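TRAP dicarboxylate transporter-DctP subunit (Desulfovibrio desulfuricans subsp. desulfuricans, PDB 4NHB) binds sn-glycerol 3-phosphate and probably serves as the periplasmic solute receptor that delivers ligand to a TRAP-type transporter. Local coordinates at residues Ala34-Glu39 and Pro68-Leu72; Asn180-Cys185 and Ala305-Ser309; Pro226-Leu230 and Lys288-Pro294; Ala98-Ala102 and Glu136-Leu140. All coordinates share one frame; numbering follows the deposited sequence.

Of the four contacts, interaction 2 is the most buried, a helix-to-helix packing, and interaction 3 lies nearest the surface. Interactions 1 and 4 are partly buried. Interactions 1 and 3 belong to the same mixed sheet: the first joins the loops that follow two of its parallel strands, the second pairs strands 227-229 and 290-292. Their chemistry differs accordingly, with two direct backbone bonds, one of them weak, and bridging waters in interaction 1 and a regular strand pairing in interaction 3. Interaction 2 rests on an arginine-glutamate salt bridge, interaction 4 on a lysine laid across a loop. Only interaction 1 reaches the ligand, through Lys37; interactions 3 and 4 lie on opposite sides of the chain's centre.

Interaction 1: Ala34-Glu39 and Pro68-Leu72; sequences AGMKPE and PNSQL. With G3P (sn-glycerol-3-phosphate), chain P.
Gly35 O takes the N-H of Ser70 at 2.8 Å, with the donor tilted 18° from the carbonyl plane, and this is the sounder of the two direct bonds between the loops. A water 2.9 Å from Gly35 O can also donate to it, though it has other acceptors to serve, and that water in turn receives the N-H of Leu72. A second water spans the neighbouring pair: it donates to Met36 O and lies 2.6 Å from Ser70 OG. Further along, Asn69 N approaches Lys37 O at 2.7 Å, but the bond is bent and weak. Residues 68-71 form a type I' turn closed by Gln71 N on Pro68 O, and this turn presents two successive N-H groups to the other loop, Asn69 to Lys37 and Ser70 to Gly35.

Side chains add less. Ala34 CB meets Leu72 CB at 4.1 Å, and Glu39 crosses Pro68 at a slant, its OE2 3.8 Å from Pro68 CG and hydrogen-bonded to His48. Lys37 points away from the turn. Its chain bends at chi2 (-61°) and then runs straight, carrying NZ to within 2.7 Å of phosphate oxygen O4P of the sn-glycerol-3-phosphate. Asp215 forms a salt bridge with the same ammonium, and Phe194 makes a cation-pi contact with the lysine. Met36 CE lies 3.6 Å from O4P.

Backbone carbonyls and water thus tie the loops together, while the lysine is directed to the ligand. Paired with both phosphate and aspartate, the ammonium probably stays charged, consistent with a site built to hold an anion.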
loop_
_atom_site.group_PDB
_atom_site.type_symbol
_atom_site.label_atom_id
_atom_site.label_comp_id
_atom_site.label_asym_id
_atom_site.label_seq_id
_atom_site.Cartn_x
_atom_site.Cartn_y
_atom_site.Cartn_z
ATOM N N ALA A 34 -7.048 5.468 11.816
ATOM C CA ALA A 34 -6.143 6.422 11.196
ATOM C C ALA A 34 -5.601 5.872 9.901
ATOM O O ALA A 34 -5.460 4.664 9.732
ATOM C CB ALA A 34 -4.997 6.725 12.119
ATOM N N GLY A 35 -5.274 6.784 8.998
ATOM C CA GLY A 35 -4.593 6.443 7.766
ATOM C C GLY A 35 -3.650 7.523 7.315
ATOM O O GLY A 35 -3.434 8.502 8.035
ATOM N N MET A 36 -3.117 7.348 6.106
ATOM C CA MET A 36 -1.938 8.088 5.673
ATOM C C MET A 36 -2.176 8.752 4.344
ATOM O O MET A 36 -1.266 9.413 3.825
ATOM C CB MET A 36 -0.705 7.158 5.570
ATOM C CG MET A 36 -0.852 6.074 4.525
ATOM S SD MET A 36 0.674 5.055 4.343
ATOM C CE MET A 36 1.745 6.227 3.504
ATOM N N LYS A 37 -3.395 8.608 3.805
ATOM C CA LYS A 37 -3.681 9.085 2.450
ATOM C C LYS A 37 -4.774 10.161 2.410
ATOM O O LYS A 37 -5.610 10.271 3.313
ATOM C CB LYS A 37 -4.021 7.929 1.480
ATOM C CG LYS A 37 -2.951 6.863 1.300
ATOM C CD LYS A 37 -1.628 7.440 0.726
ATOM C CE LYS A 37 -0.553 6.353 0.612
ATOM N NZ LYS A 37 0.645 6.811 -0.172
ATOM N N PRO A 38 -4.743 11.009 1.380
ATOM C CA PRO A 38 -5.799 12.012 1.250
ATOM C C PRO A 38 -7.167 11.419 0.810
ATOM O O PRO A 38 -7.299 10.259 0.393
ATOM C CB PRO A 38 -5.237 12.973 0.213
ATOM C CG PRO A 38 -4.358 12.145 -0.574
ATOM C CD PRO A 38 -3.733 11.135 0.324
ATOM N N GLU A 39 -8.194 12.242 0.938
ATOM C CA GLU A 39 -9.522 11.910 0.434
ATOM C C GLU A 39 -9.421 11.644 -1.056
ATOM O O GLU A 39 -8.570 12.212 -1.721
ATOM C CB GLU A 39 -10.477 13.063 0.700
ATOM C CG GLU A 39 -10.758 13.275 2.162
ATOM C CD GLU A 39 -11.674 12.207 2.730
ATOM O OE1 GLU A 39 -12.381 11.557 1.935
ATOM O OE2 GLU A 39 -11.669 12.001 3.956
ATOM N N PRO A 68 -7.859 10.357 8.020
ATOM C CA PRO A 68 -6.893 10.084 6.956
ATOM C C PRO A 68 -5.752 11.071 6.897
ATOM O O PRO A 68 -5.632 11.971 7.727
ATOM C CB PRO A 68 -7.737 10.294 5.695
ATOM C CG PRO A 68 -8.618 11.363 6.068
ATOM C CD PRO A 68 -8.913 11.253 7.544
ATOM N N ASN A 69 -4.916 10.899 5.883
ATOM C CA ASN A 69 -3.886 11.880 5.552
ATOM C C ASN A 69 -2.973 12.214 6.764
ATOM O O ASN A 69 -2.613 13.373 7.023
ATOM C CB ASN A 69 -4.568 13.119 4.972
ATOM C CG ASN A 69 -3.629 13.938 4.123
ATOM O OD1 ASN A 69 -2.623 13.427 3.615
ATOM N ND2 ASN A 69 -3.908 15.225 4.020
ATOM N N SER A 70 -2.615 11.179 7.521
ATOM C CA SER A 70 -1.756 11.329 8.676
ATOM C C SER A 70 -2.286 12.340 9.723
ATOM O O SER A 70 -1.536 12.852 10.533
ATOM C CB SER A 70 -0.336 11.688 8.218
ATOM O OG SER A 70 0.243 10.587 7.532
ATOM N N GLN A 71 -3.591 12.571 9.738
ATOM C CA GLN A 71 -4.217 13.404 10.787
ATOM C C GLN A 71 -3.929 12.988 12.228
ATOM O O GLN A 71 -3.927 13.835 13.117
ATOM C CB GLN A 71 -5.715 13.490 10.594
ATOM C CG GLN A 71 -6.137 14.571 9.624
ATOM C CD GLN A 71 -7.599 14.452 9.254
ATOM O OE1 GLN A 71 -8.427 14.018 10.059
ATOM N NE2 GLN A 71 -7.924 14.822 8.018
ATOM N N LEU A 72 -3.721 11.711 12.490
ATOM C CA LEU A 72 -3.388 11.285 13.866
ATOM C C LEU A 72 -1.949 10.878 13.934
ATOM O O LEU A 72 -1.581 9.981 14.694
ATOM C CB LEU A 72 -4.283 10.133 14.334
ATOM C CG LEU A 72 -5.743 10.555 14.575
ATOM C CD1 LEU A 72 -6.601 9.396 15.007
ATOM C CD2 LEU A 72 -5.775 11.654 15.612
HETATM O O1 G3P P . 2.736 -0.033 1.401
HETATM C C1 G3P P . 3.838 0.822 1.484
HETATM C C2 G3P P . 3.549 2.126 0.730
HETATM O O2 G3P P . 2.415 2.735 1.286
HETATM C C3 G3P P . 4.761 3.064 0.851
HETATM O O1P G3P P . 4.780 3.923 -0.244
HETATM O O4P G3P P . 2.741 5.170 0.219
HETATM O O2P G3P P . 4.947 6.021 1.159
HETATM O O3P G3P P . 4.475 6.231 -1.281
HETATM P P G3P P . 4.203 5.428 -0.012
HETATM O O HOH W 1 -3.358 9.377 10.807
HETATM O O HOH W 2 0.719 10.771 5.030
#

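Interaction 2: Asn180-Cys185 and Ala305-Ser309; sequences NFAKEC and AGKRS
Arg308 reaches over the end of helix 176-184 and grips Glu184 side-on with two nitrogens. NE meets carboxylate oxygen OE1 at 2.6 Å in a salt bridge, and NH2 donates to the backbone O of the same residue at 3.1 Å. Both acceptors lie almost exactly in the guanidinium plane, yet OE1 is approached from above the carboxylate, whose plane is turned 51° from that of the guanidinium. A bend at chi3 (-68°) brings the arginine's flat group back over its own helix, with Ala305 CA above one face.

Next to the charged pair, Ala305 CB packs 3.5 Å from Glu184 O and 3.7 Å from Cys185 SG. Phe181 turns its edge toward the other helix: CE1 points at Gly306 CA, 3.6 Å away and in the ring plane. Cys185 SG sits over one face of that ring, offset toward its rim. At the far end, Asn180 ND2 rests 3.7 Å from Ser309 CB.

The contact joins the C-terminal ends of helices 176-184 and 296-308. The His233 ring meets that of Phe181, their planes about 10° apart, Pro109 touches both Phe181 and Ser309, and His301, one turn earlier on helix 296-308, bonds to Cys185 O.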
loop_
_atom_site.group_PDB
_atom_site.type_symbol
_atom_site.label_atom_id
_atom_site.label_comp_id
_atom_site.label_asym_id
_atom_site.label_seq_id
_atom_site.Cartn_x
_atom_site.Cartn_y
_atom_site.Cartn_z
ATOM N N ASN A 180 16.112 -0.811 -0.419
ATOM C CA ASN A 180 16.866 -1.883 -1.076
ATOM C C ASN A 180 16.623 -1.925 -2.581
ATOM O O ASN A 180 17.532 -2.064 -3.389
ATOM C CB ASN A 180 16.509 -3.235 -0.482
ATOM C CG ASN A 180 17.393 -4.324 -1.035
ATOM O OD1 ASN A 180 18.608 -4.305 -0.827
ATOM N ND2 ASN A 180 16.813 -5.226 -1.806
ATOM N N PHE A 181 15.369 -1.799 -2.972
ATOM C CA PHE A 181 15.058 -1.880 -4.345
ATOM C C PHE A 181 15.661 -0.691 -5.114
ATOM O O PHE A 181 16.145 -0.845 -6.246
ATOM C CB PHE A 181 13.540 -1.971 -4.524
ATOM C CG PHE A 181 13.122 -1.992 -5.931
ATOM C CD1 PHE A 181 13.341 -3.102 -6.707
ATOM C CD2 PHE A 181 12.549 -0.875 -6.514
ATOM C CE1 PHE A 181 12.981 -3.107 -8.030
ATOM C CE2 PHE A 181 12.174 -0.898 -7.826
ATOM C CZ PHE A 181 12.393 -2.001 -8.585
ATOM N N ALA A 182 15.630 0.497 -4.513
ATOM C CA ALA A 182 16.197 1.669 -5.170
ATOM C C ALA A 182 17.669 1.434 -5.474
ATOM O O ALA A 182 18.159 1.712 -6.565
ATOM C CB ALA A 182 16.017 2.902 -4.298
ATOM N N LYS A 183 18.375 0.882 -4.514
ATOM C CA LYS A 183 19.784 0.559 -4.726
ATOM C C LYS A 183 19.962 -0.316 -5.948
ATOM O O LYS A 183 20.735 0.027 -6.860
ATOM C CB LYS A 183 20.359 -0.150 -3.511
ATOM C CG LYS A 183 19.928 0.499 -2.222
ATOM C CD LYS A 183 21.029 0.655 -1.235
ATOM C CE LYS A 183 20.461 0.970 0.105
ATOM N NZ LYS A 183 21.464 0.903 1.208
ATOM N N GLU A 184 19.222 -1.425 -5.989
ATOM C CA GLU A 184 19.402 -2.393 -7.055
ATOM C C GLU A 184 19.135 -1.714 -8.390
ATOM O O GLU A 184 19.606 -2.175 -9.424
ATOM C CB GLU A 184 18.458 -3.586 -6.886
ATOM C CG GLU A 184 18.792 -4.530 -5.754
ATOM C CD GLU A 184 20.100 -5.267 -5.964
ATOM O OE1 GLU A 184 20.717 -5.103 -7.051
ATOM O OE2 GLU A 184 20.519 -5.967 -5.029
ATOM N N CYS A 185 18.377 -0.622 -8.378
ATOM C CA CYS A 185 18.021 0.077 -9.613
ATOM C C CYS A 185 19.081 1.133 -10.003
ATOM O O CYS A 185 18.978 1.818 -11.044
ATOM C CB CYS A 185 16.675 0.771 -9.452
ATOM S SG CYS A 185 15.278 -0.313 -9.550
ATOM N N ALA A 305 16.821 -5.861 -11.451
ATOM C CA ALA A 305 16.872 -5.206 -10.161
ATOM C C ALA A 305 15.830 -5.818 -9.231
ATOM O O ALA A 305 16.129 -6.155 -8.092
ATOM C CB ALA A 305 16.645 -3.705 -10.325
ATOM N N GLY A 306 14.611 -5.958 -9.743
ATOM C CA GLY A 306 13.512 -6.547 -9.001
ATOM C C GLY A 306 13.767 -7.961 -8.535
ATOM O O GLY A 306 13.503 -8.279 -7.378
ATOM N N LYS A 307 14.240 -8.812 -9.441
ATOM C CA LYS A 307 14.621 -10.179 -9.089
ATOM C C LYS A 307 15.760 -10.216 -8.041
ATOM O O LYS A 307 15.652 -10.931 -7.048
ATOM C CB LYS A 307 15.016 -10.980 -10.331
ATOM C CG LYS A 307 13.900 -11.262 -11.364
ATOM C CD LYS A 307 12.527 -11.409 -10.723
ATOM C CE LYS A 307 11.588 -12.363 -11.483
ATOM N NZ LYS A 307 11.630 -12.220 -12.954
ATOM N N ARG A 308 16.814 -9.413 -8.224
ATOM C CA ARG A 308 17.895 -9.354 -7.223
ATOM C C ARG A 308 17.367 -8.974 -5.845
ATOM O O ARG A 308 17.812 -9.487 -4.810
ATOM C CB ARG A 308 18.982 -8.338 -7.616
ATOM C CG ARG A 308 19.892 -8.742 -8.755
ATOM C CD ARG A 308 21.101 -7.816 -8.875
ATOM N NE ARG A 308 20.756 -6.462 -9.305
ATOM C CZ ARG A 308 20.591 -6.073 -10.568
ATOM N NH1 ARG A 308 20.736 -6.932 -11.563
ATOM N NH2 ARG A 308 20.279 -4.808 -10.840
ATOM N N SER A 309 16.421 -8.040 -5.829
ATOM C CA SER A 309 15.932 -7.514 -4.564
ATOM C C SER A 309 15.248 -8.592 -3.717
ATOM O O SER A 309 15.073 -8.405 -2.525
ATOM C CB SER A 309 14.989 -6.304 -4.781
ATOM O OG SER A 309 13.854 -6.605 -5.588
#

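Interaction 3: Pro226-Leu230 and Lys288-Pro294; sequences PEISL and KGNIHEP
Ile228 O receives the N-H of His292 at 2.7 Å, and the CA of Ile291 also comes within 3.2 Å of this oxygen in a CA-H...O contact. The remaining backbone bonds follow in regular order: Asn290 N to Pro226 O, Ile228 N to Asn290 O at 2.8 Å, and a longer one from Leu230 N to His292 O at 3.2 Å. Ile228, Asn290 and His292 each use both their N-H and C=O across the pairing, so the two strands are held by bonds from alternate residues.

On the face that carries Glu227, Asn290, Ser229 and His292, the polar groups meet. The glutamate chain bends at chi2 (-76°), which carries its carboxylate toward the imidazole, and His292 NE2 donates to Glu227 OE1 at 2.8 Å. The oxygen is met on its anti side, 29° out of the carboxylate plane, and the ring and carboxylate planes are only 13° apart. This His-carboxylate bond probably steadies the ring and may favour a protonated imidazole. Ser229 OG lies at the ring's edge, 3.3 Å from His292 CB. Pro158 touches both Glu227 and His292.

Ile228 and Ile291 point to the other face, where Ile228 touches Ile284 and Ile291 touches Leu285 of helix 252-286. Leu230 CG packs 3.7 Å from Ile291 CG2.

Strand 227-229 also bonds to strand 146-155, through Ser155 and Phe153. The arrangement is a parallel strand pair at the margin of a mixed sheet, backed by a long helix, as in the alpha/beta architecture of periplasmic solute-binding proteins.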
loop_
_atom_site.group_PDB
_atom_site.type_symbol
_atom_site.label_atom_id
_atom_site.label_comp_id
_atom_site.label_asym_id
_atom_site.label_seq_id
_atom_site.Cartn_x
_atom_site.Cartn_y
_atom_site.Cartn_z
ATOM N N PRO A 226 6.621 16.413 -14.460
ATOM C CA PRO A 226 5.563 16.105 -15.424
ATOM C C PRO A 226 5.767 14.790 -16.169
ATOM O O PRO A 226 4.844 14.337 -16.839
ATOM C CB PRO A 226 5.624 17.299 -16.411
ATOM C CG PRO A 226 6.572 18.259 -15.820
ATOM C CD PRO A 226 7.464 17.535 -14.896
ATOM N N GLU A 227 6.948 14.198 -16.067
ATOM C CA GLU A 227 7.263 13.037 -16.881
ATOM C C GLU A 227 7.038 11.751 -16.081
ATOM O O GLU A 227 7.734 11.464 -15.127
ATOM C CB GLU A 227 8.706 13.094 -17.377
ATOM C CG GLU A 227 9.204 14.512 -17.792
ATOM C CD GLU A 227 8.680 14.998 -19.133
ATOM O OE1 GLU A 227 8.135 14.191 -19.910
ATOM O OE2 GLU A 227 8.832 16.207 -19.415
ATOM N N ILE A 228 6.038 10.999 -16.473
ATOM C CA ILE A 228 5.790 9.724 -15.822
ATOM C C ILE A 228 6.268 8.591 -16.717
ATOM O O ILE A 228 5.990 8.592 -17.937
ATOM C CB ILE A 228 4.308 9.528 -15.524
ATOM C CG1 ILE A 228 3.893 10.341 -14.289
ATOM C CG2 ILE A 228 4.050 8.040 -15.227
ATOM C CD1 ILE A 228 3.914 11.845 -14.465
ATOM N N SER A 229 6.995 7.638 -16.154
ATOM C CA SER A 229 7.353 6.438 -16.920
ATOM C C SER A 229 6.678 5.215 -16.294
ATOM O O SER A 229 6.809 4.955 -15.108
ATOM C CB SER A 229 8.869 6.240 -17.026
ATOM O OG SER A 229 9.475 7.178 -17.924
ATOM N N LEU A 230 5.919 4.499 -17.108
ATOM C CA LEU A 230 5.216 3.322 -16.644
ATOM C C LEU A 230 6.206 2.219 -16.425
ATOM O O LEU A 230 6.961 1.874 -17.314
ATOM C CB LEU A 230 4.165 2.914 -17.662
ATOM C CG LEU A 230 3.135 4.016 -17.872
ATOM C CD1 LEU A 230 2.047 3.572 -18.834
ATOM C CD2 LEU A 230 2.522 4.463 -16.552
ATOM N N LYS A 288 -0.439 18.653 -19.727
ATOM C CA LYS A 288 0.978 18.922 -19.947
ATOM C C LYS A 288 1.874 17.881 -19.305
ATOM O O LYS A 288 3.078 18.092 -19.215
ATOM C CB LYS A 288 1.350 20.311 -19.414
ATOM C CG LYS A 288 0.321 21.371 -19.745
ATOM C CD LYS A 288 0.799 22.767 -19.375
ATOM C CE LYS A 288 -0.215 23.810 -19.790
ATOM N NZ LYS A 288 -0.532 23.684 -21.232
ATOM N N GLY A 289 1.298 16.765 -18.854
ATOM C CA GLY A 289 2.100 15.651 -18.395
ATOM C C GLY A 289 2.518 14.779 -19.571
ATOM O O GLY A 289 1.850 14.762 -20.610
ATOM N N ASN A 290 3.613 14.045 -19.409
ATOM C CA ASN A 290 4.024 13.075 -20.409
ATOM C C ASN A 290 4.082 11.662 -19.827
ATOM O O ASN A 290 4.397 11.467 -18.650
ATOM C CB ASN A 290 5.390 13.462 -20.972
ATOM C CG ASN A 290 5.340 14.738 -21.823
ATOM O OD1 ASN A 290 4.276 15.347 -22.000
ATOM N ND2 ASN A 290 6.501 15.153 -22.338
ATOM N N ILE A 291 3.762 10.676 -20.652
ATOM C CA ILE A 291 3.929 9.297 -20.248
ATOM C C ILE A 291 4.928 8.643 -21.164
ATOM O O ILE A 291 4.804 8.721 -22.372
ATOM C CB ILE A 291 2.594 8.516 -20.286
ATOM C CG1 ILE A 291 1.620 9.151 -19.280
ATOM C CG2 ILE A 291 2.843 7.048 -19.985
ATOM C CD1 ILE A 291 0.199 8.593 -19.316
ATOM N N HIS A 292 5.898 7.973 -20.571
ATOM C CA HIS A 292 6.964 7.366 -21.319
ATOM C C HIS A 292 6.959 5.874 -21.107
ATOM O O HIS A 292 6.338 5.355 -20.176
ATOM C CB HIS A 292 8.308 7.933 -20.876
ATOM C CG HIS A 292 8.400 9.418 -21.000
ATOM N ND1 HIS A 292 8.145 10.084 -22.179
ATOM C CD2 HIS A 292 8.711 10.370 -20.090
ATOM C CE1 HIS A 292 8.300 11.383 -21.991
ATOM N NE2 HIS A 292 8.646 11.582 -20.733
ATOM N N GLU A 293 7.691 5.207 -21.985
ATOM C CA GLU A 293 7.833 3.768 -21.972
ATOM C C GLU A 293 9.306 3.454 -21.763
ATOM O O GLU A 293 10.150 3.767 -22.617
ATOM C CB GLU A 293 7.339 3.176 -23.309
ATOM C CG GLU A 293 7.251 1.659 -23.288
ATOM C CD GLU A 293 5.953 1.159 -22.676
ATOM O OE1 GLU A 293 5.842 1.128 -21.426
ATOM O OE2 GLU A 293 5.040 0.807 -23.462
ATOM N N PRO A 294 9.644 2.844 -20.625
ATOM C CA PRO A 294 11.069 2.548 -20.560
ATOM C C PRO A 294 11.500 1.870 -21.862
ATOM O O PRO A 294 10.668 1.383 -22.643
ATOM C CB PRO A 294 11.185 1.579 -19.376
ATOM C CG PRO A 294 9.981 1.822 -18.557
ATOM C CD PRO A 294 8.893 2.245 -19.508
#

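Interaction 4: Ala98-Ala102 and Glu136-Leu140; sequences ALHPA and EKSGL
The C-terminal end of helix 134-138 meets the loop of residues 98-102, and much of the link is one lysine, Lys137, laid across His100 and Leu99. This joins two neighbouring parts of the alpha/beta solute-binding fold: the loop that follows strand 89-92 and the short helix ahead of strand 140-142. Helix 134-138 finishes with an ST turn, in which Ser138 OG accepts the N-H of Leu140 at 3.0 Å with a fairly straight bond of 158°. The same hydroxyl is also bonded to Phe134 O, and Gly139, with its positive phi, leads the chain from the helix toward the strand.

Lys137 does most of the touching. Its chain runs out extended beyond CG, and CD passes 3.3 Å from Leu99 O before the ammonium arrives at the imidazole. The lysine crosses the His100 side chain at about a right angle. NZ lies at the ring's edge and near its plane, making a weak hydrogen bond to ND1, 3.3 Å away. The other ring nitrogen, NE2, is held by Ile130 O, which is the firmer partner; the lysine adds only its weak bond on the ND1 side. Ala102 N sits over the centre of one ring face.

Pro101 is a looser neighbour, its CD 4.0 Å from Lys137 NZ. The apolar part of the contact falls to Leu99. This leucine also touches Arg83 of helix 75-84, and Leu99 CD1 packs on Ser138 CB at 3.9 Å.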
loop_
_atom_site.group_PDB
_atom_site.type_symbol
_atom_site.label_atom_id
_atom_site.label_comp_id
_atom_site.label_asym_id
_atom_site.label_seq_id
_atom_site.Cartn_x
_atom_site.Cartn_y
_atom_site.Cartn_z
ATOM N N ALA A 98 8.067 -3.755 9.654
ATOM C CA ALA A 98 8.954 -3.453 10.783
ATOM C C ALA A 98 8.739 -4.421 11.917
ATOM O O ALA A 98 9.642 -4.653 12.735
ATOM C CB ALA A 98 8.712 -2.018 11.315
ATOM N N LEU A 99 7.513 -4.927 11.988
ATOM C CA LEU A 99 7.082 -5.872 13.001
ATOM C C LEU A 99 7.113 -7.325 12.572
ATOM O O LEU A 99 6.986 -8.219 13.408
ATOM C CB LEU A 99 5.651 -5.568 13.352
ATOM C CG LEU A 99 5.350 -4.089 13.592
ATOM C CD1 LEU A 99 3.879 -3.902 13.786
ATOM C CD2 LEU A 99 6.108 -3.628 14.785
ATOM N N HIS A 100 7.214 -7.567 11.270
ATOM C CA HIS A 100 7.066 -8.918 10.748
ATOM C C HIS A 100 7.546 -8.899 9.321
ATOM O O HIS A 100 6.828 -8.466 8.405
ATOM C CB HIS A 100 5.614 -9.392 10.871
ATOM C CG HIS A 100 5.371 -10.771 10.347
ATOM N ND1 HIS A 100 6.038 -11.877 10.824
ATOM C CD2 HIS A 100 4.529 -11.225 9.387
ATOM C CE1 HIS A 100 5.616 -12.952 10.188
ATOM N NE2 HIS A 100 4.699 -12.585 9.311
ATOM N N PRO A 101 8.795 -9.314 9.120
ATOM C CA PRO A 101 9.407 -9.197 7.794
ATOM C C PRO A 101 8.557 -9.717 6.636
ATOM O O PRO A 101 8.650 -9.136 5.563
ATOM C CB PRO A 101 10.705 -9.988 7.956
ATOM C CG PRO A 101 11.092 -9.704 9.399
ATOM C CD PRO A 101 9.799 -9.594 10.166
ATOM N N ALA A 102 7.756 -10.754 6.833
ATOM C CA ALA A 102 7.047 -11.349 5.725
ATOM C C ALA A 102 6.048 -10.342 5.126
ATOM O O ALA A 102 5.748 -10.406 3.920
ATOM C CB ALA A 102 6.319 -12.624 6.143
ATOM N N GLU A 136 0.653 -12.401 16.605
ATOM C CA GLU A 136 1.415 -12.747 17.794
ATOM C C GLU A 136 2.535 -11.753 18.024
ATOM O O GLU A 136 2.834 -11.406 19.158
ATOM C CB GLU A 136 2.007 -14.153 17.645
ATOM C CG GLU A 136 0.965 -15.258 17.740
ATOM C CD GLU A 136 0.509 -15.791 16.379
ATOM O OE1 GLU A 136 0.221 -14.992 15.429
ATOM O OE2 GLU A 136 0.470 -17.033 16.272
ATOM N N LYS A 137 3.161 -11.309 16.934
ATOM C CA LYS A 137 4.253 -10.341 17.011
ATOM C C LYS A 137 3.794 -8.888 17.227
ATOM O O LYS A 137 4.538 -8.057 17.779
ATOM C CB LYS A 137 5.079 -10.382 15.729
ATOM C CG LYS A 137 5.874 -11.653 15.499
ATOM C CD LYS A 137 6.998 -11.369 14.520
ATOM C CE LYS A 137 7.419 -12.612 13.756
ATOM N NZ LYS A 137 8.587 -12.326 12.869
ATOM N N SER A 138 2.582 -8.568 16.776
ATOM C CA SER A 138 2.211 -7.168 16.597
ATOM C C SER A 138 1.088 -6.688 17.506
ATOM O O SER A 138 1.013 -5.517 17.829
ATOM C CB SER A 138 1.796 -6.936 15.133
ATOM O OG SER A 138 0.661 -7.728 14.810
ATOM N N GLY A 139 0.200 -7.585 17.897
ATOM C CA GLY A 139 -0.999 -7.179 18.606
ATOM C C GLY A 139 -2.065 -6.684 17.640
ATOM O O GLY A 139 -3.097 -6.195 18.083
ATOM N N LEU A 140 -1.814 -6.831 16.327
ATOM C CA LEU A 140 -2.761 -6.406 15.293
ATOM C C LEU A 140 -3.257 -7.593 14.472
ATOM O O LEU A 140 -2.541 -8.570 14.262
ATOM C CB LEU A 140 -2.120 -5.394 14.332
ATOM C CG LEU A 140 -1.516 -4.134 14.972
ATOM C CD1 LEU A 140 -0.801 -3.304 13.971
ATOM C CD2 LEU A 140 -2.560 -3.313 15.633
#